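Local coordinates for putative alpha-L-fucosidase (PDB 4H41), which probably hydrolyses alpha-L-fucosyl linkages in host glycans with a TIM-barrel fold, at residues 73-85 against 93-105. Sequence-based numbering, arbitrary orientation.
Sequences MIRSGYRKFMTYP and GCYMPSVDLVDMY
The ring of Y95 meets two consecutive residues in two different ways: K80 lies over one of its faces, while its edge points at the face of F81. CB of K80 makes a CH-pi contact 3.7 Å from the Y95 ring centroid, and farther along the extended lysine chain CD touches OH of Y95. The F81 pair is T-shaped, planes at 77°, with CD2 of Y95 above the centre of the phenylalanine ring. Backbone bonding fixes this register, N of Y95 donating almost straight (172°) to O of K80 at 2.8 Å. Losing the ring to an alanine here would probably strip one F81 face and the K80 methylenes of their aromatic cover, leaving F81 less restrained. A long, flexible lysine suits its place, because beyond the ring NZ reaches a water shared with O of G93 and a salt bridge to D250 of the second subunit.

K80 and F81 belong to the short beta-hairpin of strands 77-78 and 81-82, whose type II' turn runs from Y78 to F81, in the TIM barrel's second beta-alpha connection, which leads from strand 70-73 through helix 87-91 to helix 101-111. Proline fits the approach to that helix: the P97 ring packs its CD 3.7 Å from CG of M82 without needing a backbone N-H. At the helix start, O of T83 accepts from N of L101 at 2.8 Å and weakly from N of V102. D100 is the N-cap, its OD1 accepting from N of D103 at 3.0 Å, while OD2 bonds Y150. Compact and branched, V102 sends CG2 between Y84 and M73, whose CE lies 3.6 Å away. The selenomethionine M73, its CG swung opposite the backbone N (chi1 -164°), carries SE to the edge of the Y105 ring, a Met-aromatic contact at the end of barrel strand 70-73.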
loop_
_atom_site.group_PDB
_atom_site.type_symbol
_atom_site.label_atom_id
_atom_site.label_comp_id
_atom_site.label_asym_id
_atom_site.label_seq_id
_atom_site.Cartn_x
_atom_site.Cartn_y
_atom_site.Cartn_z
HETATM N N MSE B 73 4.719 -17.311 17.494
HETATM C CA MSE B 73 5.738 -16.371 16.997
HETATM C C MSE B 73 6.339 -17.012 15.790
HETATM O O MSE B 73 6.891 -18.091 15.900
HETATM C CB MSE B 73 6.776 -16.075 18.072
HETATM C CG MSE B 73 7.595 -14.833 17.726
HETATM SE SE MSE B 73 9.025 -14.601 19.018
HETATM C CE MSE B 73 9.924 -16.161 18.618
ATOM N N ILE B 74 6.130 -16.441 14.629
ATOM C CA ILE B 74 6.356 -17.166 13.369
ATOM C C ILE B 74 7.798 -17.623 13.118
ATOM O O ILE B 74 7.974 -18.744 12.657
ATOM C CB ILE B 74 5.755 -16.377 12.165
ATOM C CG1 ILE B 74 5.553 -17.294 10.954
ATOM C CG2 ILE B 74 6.570 -15.155 11.828
ATOM C CD1 ILE B 74 4.633 -16.708 9.855
ATOM N N ARG B 75 8.819 -16.827 13.452
ATOM C CA ARG B 75 10.208 -17.264 13.300
ATOM C C ARG B 75 11.091 -16.473 14.230
ATOM O O ARG B 75 11.139 -15.228 14.198
ATOM C CB ARG B 75 10.705 -17.225 11.853
ATOM C CG ARG B 75 10.663 -15.876 11.172
ATOM C CD ARG B 75 10.844 -16.009 9.674
ATOM N NE ARG B 75 9.746 -16.718 9.013
ATOM C CZ ARG B 75 8.607 -16.181 8.573
ATOM N NH1 ARG B 75 8.364 -14.880 8.730
ATOM N NH2 ARG B 75 7.688 -16.943 7.992
ATOM N N SER B 76 11.762 -17.201 15.137
ATOM C CA SER B 76 12.566 -16.609 16.180
ATOM C C SER B 76 13.739 -15.777 15.653
ATOM O O SER B 76 14.264 -14.922 16.369
ATOM C CB SER B 76 13.058 -17.679 17.147
ATOM O OG SER B 76 13.762 -18.717 16.491
ATOM N N GLY B 77 14.092 -15.997 14.408
ATOM C CA GLY B 77 14.960 -15.117 13.669
ATOM C C GLY B 77 14.821 -15.332 12.184
ATOM O O GLY B 77 14.260 -16.341 11.724
ATOM N N TYR B 78 15.276 -14.369 11.438
ATOM C CA TYR B 78 15.292 -14.441 9.989
ATOM C C TYR B 78 16.602 -13.825 9.516
ATOM O O TYR B 78 16.802 -12.615 9.676
ATOM C CB TYR B 78 14.074 -13.767 9.384
ATOM C CG TYR B 78 14.121 -13.774 7.875
ATOM C CD1 TYR B 78 14.340 -14.958 7.166
ATOM C CD2 TYR B 78 14.034 -12.593 7.155
ATOM C CE1 TYR B 78 14.441 -14.960 5.780
ATOM C CE2 TYR B 78 14.125 -12.585 5.763
ATOM C CZ TYR B 78 14.338 -13.770 5.083
ATOM O OH TYR B 78 14.505 -13.795 3.729
ATOM N N ARG B 79 17.502 -14.663 8.988
ATOM C CA ARG B 79 18.836 -14.224 8.563
ATOM C C ARG B 79 19.515 -13.513 9.763
ATOM O O ARG B 79 19.633 -14.153 10.810
ATOM C CB ARG B 79 18.773 -13.373 7.294
ATOM C CG ARG B 79 18.225 -14.139 6.087
ATOM C CD ARG B 79 18.240 -13.309 4.825
ATOM N NE ARG B 79 17.522 -13.940 3.724
ATOM C CZ ARG B 79 18.026 -14.787 2.826
ATOM N NH1 ARG B 79 19.298 -15.149 2.881
ATOM N NH2 ARG B 79 17.250 -15.294 1.875
ATOM N N LYS B 80 19.903 -12.217 9.685
ATOM C CA LYS B 80 20.611 -11.584 10.823
ATOM C C LYS B 80 19.688 -10.925 11.859
ATOM O O LYS B 80 20.174 -10.445 12.874
ATOM C CB LYS B 80 21.642 -10.592 10.328
ATOM C CG LYS B 80 22.780 -11.320 9.613
ATOM C CD LYS B 80 23.974 -10.414 9.312
ATOM C CE LYS B 80 25.179 -11.235 8.941
ATOM N NZ LYS B 80 26.380 -10.392 8.699
ATOM N N PHE B 81 18.388 -10.978 11.661
ATOM C CA PHE B 81 17.432 -10.409 12.621
ATOM C C PHE B 81 16.957 -11.498 13.579
ATOM O O PHE B 81 16.771 -12.645 13.174
ATOM C CB PHE B 81 16.258 -9.749 11.904
ATOM C CG PHE B 81 16.643 -8.449 11.259
ATOM C CD1 PHE B 81 16.656 -7.273 11.991
ATOM C CD2 PHE B 81 17.106 -8.416 9.956
ATOM C CE1 PHE B 81 17.106 -6.084 11.426
ATOM C CE2 PHE B 81 17.481 -7.207 9.361
ATOM C CZ PHE B 81 17.568 -6.066 10.125
HETATM N N MSE B 82 16.782 -11.137 14.862
HETATM C CA MSE B 82 16.330 -12.068 15.881
HETATM C C MSE B 82 15.316 -11.400 16.806
HETATM O O MSE B 82 15.232 -10.178 16.899
HETATM C CB MSE B 82 17.501 -12.644 16.677
HETATM C CG MSE B 82 18.227 -11.610 17.506
HETATM SE SE MSE B 82 19.816 -12.302 18.404
HETATM C CE MSE B 82 21.033 -12.193 16.991
ATOM N N THR B 83 14.566 -12.243 17.507
ATOM C CA THR B 83 13.492 -11.827 18.409
ATOM C C THR B 83 13.877 -11.865 19.872
ATOM O O THR B 83 13.072 -11.472 20.714
ATOM C CB THR B 83 12.275 -12.743 18.204
ATOM O OG1 THR B 83 12.603 -14.080 18.565
ATOM C CG2 THR B 83 11.727 -12.675 16.807
ATOM N N TYR B 84 15.044 -12.405 20.200
ATOM C CA TYR B 84 15.500 -12.512 21.589
ATOM C C TYR B 84 17.047 -12.468 21.597
ATOM O O TYR B 84 17.647 -12.704 20.542
ATOM C CB TYR B 84 14.959 -13.805 22.221
ATOM C CG TYR B 84 15.618 -15.065 21.705
ATOM C CD1 TYR B 84 15.259 -15.609 20.479
ATOM C CD2 TYR B 84 16.611 -15.706 22.438
ATOM C CE1 TYR B 84 15.893 -16.741 19.978
ATOM C CE2 TYR B 84 17.228 -16.861 21.962
ATOM C CZ TYR B 84 16.816 -17.412 20.758
ATOM O OH TYR B 84 17.491 -18.472 20.213
ATOM N N PRO B 85 17.690 -12.232 22.758
ATOM C CA PRO B 85 19.158 -12.093 22.783
ATOM C C PRO B 85 19.843 -13.449 22.789
ATOM O O PRO B 85 20.314 -13.914 23.819
ATOM C CB PRO B 85 19.416 -11.289 24.063
ATOM C CG PRO B 85 18.298 -11.657 24.958
ATOM C CD PRO B 85 17.102 -11.900 24.069
ATOM N N GLY B 93 27.214 -13.380 14.364
ATOM C CA GLY B 93 27.162 -12.057 13.736
ATOM C C GLY B 93 25.784 -11.472 13.493
ATOM O O GLY B 93 25.660 -10.482 12.755
ATOM N N CYS B 94 24.760 -12.001 14.150
ATOM C CA CYS B 94 23.398 -11.484 13.984
ATOM C C CYS B 94 23.189 -10.255 14.890
ATOM O O CYS B 94 23.984 -9.977 15.777
ATOM C CB CYS B 94 22.380 -12.580 14.234
ATOM S SG CYS B 94 22.546 -13.989 13.091
ATOM N N TYR B 95 22.148 -9.479 14.603
ATOM C CA TYR B 95 21.924 -8.181 15.247
ATOM C C TYR B 95 21.191 -8.256 16.563
ATOM O O TYR B 95 20.104 -8.829 16.638
ATOM C CB TYR B 95 21.106 -7.287 14.308
ATOM C CG TYR B 95 21.617 -7.197 12.881
ATOM C CD1 TYR B 95 22.985 -7.131 12.603
ATOM C CD2 TYR B 95 20.741 -7.189 11.811
ATOM C CE1 TYR B 95 23.450 -7.068 11.297
ATOM C CE2 TYR B 95 21.201 -7.138 10.500
ATOM C CZ TYR B 95 22.560 -7.107 10.249
ATOM O OH TYR B 95 23.044 -7.013 8.960
HETATM N N MSE B 96 21.741 -7.624 17.600
HETATM C CA MSE B 96 21.051 -7.546 18.882
HETATM C C MSE B 96 19.752 -6.741 18.692
HETATM O O MSE B 96 19.826 -5.598 18.230
HETATM C CB MSE B 96 21.962 -6.851 19.921
HETATM C CG MSE B 96 21.349 -6.707 21.299
HETATM SE SE MSE B 96 21.282 -8.390 22.225
HETATM C CE MSE B 96 21.124 -7.704 24.072
ATOM N N PRO B 97 18.576 -7.291 19.046
ATOM C CA PRO B 97 17.332 -6.494 18.957
ATOM C C PRO B 97 17.200 -5.583 20.167
ATOM O O PRO B 97 17.832 -5.829 21.189
ATOM C CB PRO B 97 16.245 -7.577 18.975
ATOM C CG PRO B 97 16.827 -8.641 19.823
ATOM C CD PRO B 97 18.313 -8.619 19.625
ATOM N N SER B 98 16.334 -4.572 20.100
ATOM C CA SER B 98 16.211 -3.673 21.241
ATOM C C SER B 98 15.273 -4.217 22.291
ATOM O O SER B 98 15.304 -3.728 23.408
ATOM C CB SER B 98 15.746 -2.292 20.817
ATOM O OG SER B 98 14.485 -2.335 20.192
ATOM N N VAL B 99 14.436 -5.207 21.958
ATOM C CA VAL B 99 13.484 -5.787 22.913
ATOM C C VAL B 99 13.546 -7.299 22.824
ATOM O O VAL B 99 13.565 -7.855 21.724
ATOM C CB VAL B 99 12.038 -5.283 22.616
ATOM C CG1 VAL B 99 11.008 -5.953 23.533
ATOM C CG2 VAL B 99 11.934 -3.759 22.724
ATOM N N ASP B 100 13.462 -7.976 23.982
ATOM C CA ASP B 100 13.334 -9.426 24.020
ATOM C C ASP B 100 11.842 -9.754 23.788
ATOM O O ASP B 100 11.039 -9.718 24.718
ATOM C CB ASP B 100 13.853 -10.022 25.345
ATOM C CG ASP B 100 13.780 -11.538 25.404
ATOM O OD1 ASP B 100 13.105 -12.146 24.527
ATOM O OD2 ASP B 100 14.363 -12.131 26.347
ATOM N N LEU B 101 11.471 -10.002 22.532
ATOM C CA LEU B 101 10.078 -10.295 22.170
ATOM C C LEU B 101 9.612 -11.625 22.697
ATOM O O LEU B 101 8.422 -11.787 22.983
ATOM C CB LEU B 101 9.884 -10.267 20.647
ATOM C CG LEU B 101 10.189 -8.936 19.977
ATOM C CD1 LEU B 101 10.089 -9.052 18.446
ATOM C CD2 LEU B 101 9.237 -7.844 20.465
ATOM N N VAL B 102 10.507 -12.608 22.807
ATOM C CA VAL B 102 10.128 -13.935 23.323
ATOM C C VAL B 102 9.639 -13.780 24.776
ATOM O O VAL B 102 8.550 -14.251 25.115
ATOM C CB VAL B 102 11.268 -14.958 23.177
ATOM C CG1 VAL B 102 10.888 -16.270 23.816
ATOM C CG2 VAL B 102 11.579 -15.191 21.699
ATOM N N ASP B 103 10.412 -13.064 25.598
ATOM C CA ASP B 103 10.044 -12.761 26.982
ATOM C C ASP B 103 8.701 -12.031 27.012
ATOM O O ASP B 103 7.813 -12.395 27.776
ATOM C CB ASP B 103 11.118 -11.888 27.645
ATOM C CG ASP B 103 10.651 -11.246 28.945
ATOM O OD1 ASP B 103 10.522 -11.971 29.947
ATOM O OD2 ASP B 103 10.339 -10.030 28.936
HETATM N N MSE B 104 8.544 -11.018 26.159
HETATM C CA MSE B 104 7.326 -10.217 26.148
HETATM C C MSE B 104 6.125 -11.052 25.797
HETATM O O MSE B 104 5.122 -10.990 26.511
HETATM C CB MSE B 104 7.434 -9.048 25.151
HETATM C CG MSE B 104 6.277 -8.086 25.253
HETATM SE SE MSE B 104 6.270 -6.893 23.754
HETATM C CE MSE B 104 5.753 -8.200 22.376
ATOM N N TYR B 105 6.197 -11.801 24.700
ATOM C CA TYR B 105 5.061 -12.633 24.286
ATOM C C TYR B 105 4.735 -13.707 25.297
ATOM O O TYR B 105 3.566 -13.982 25.517
ATOM C CB TYR B 105 5.298 -13.281 22.920
ATOM C CG TYR B 105 5.329 -12.301 21.782
ATOM C CD1 TYR B 105 4.334 -11.330 21.637
ATOM C CD2 TYR B 105 6.289 -12.394 20.781
ATOM C CE1 TYR B 105 4.317 -10.474 20.545
ATOM C CE2 TYR B 105 6.280 -11.535 19.686
ATOM C CZ TYR B 105 5.292 -10.580 19.573
ATOM O OH TYR B 105 5.266 -9.760 18.476
HETATM O O HOH W 1 27.187 -9.301 11.003
HETATM O O HOH W 2 17.657 -8.435 15.428
#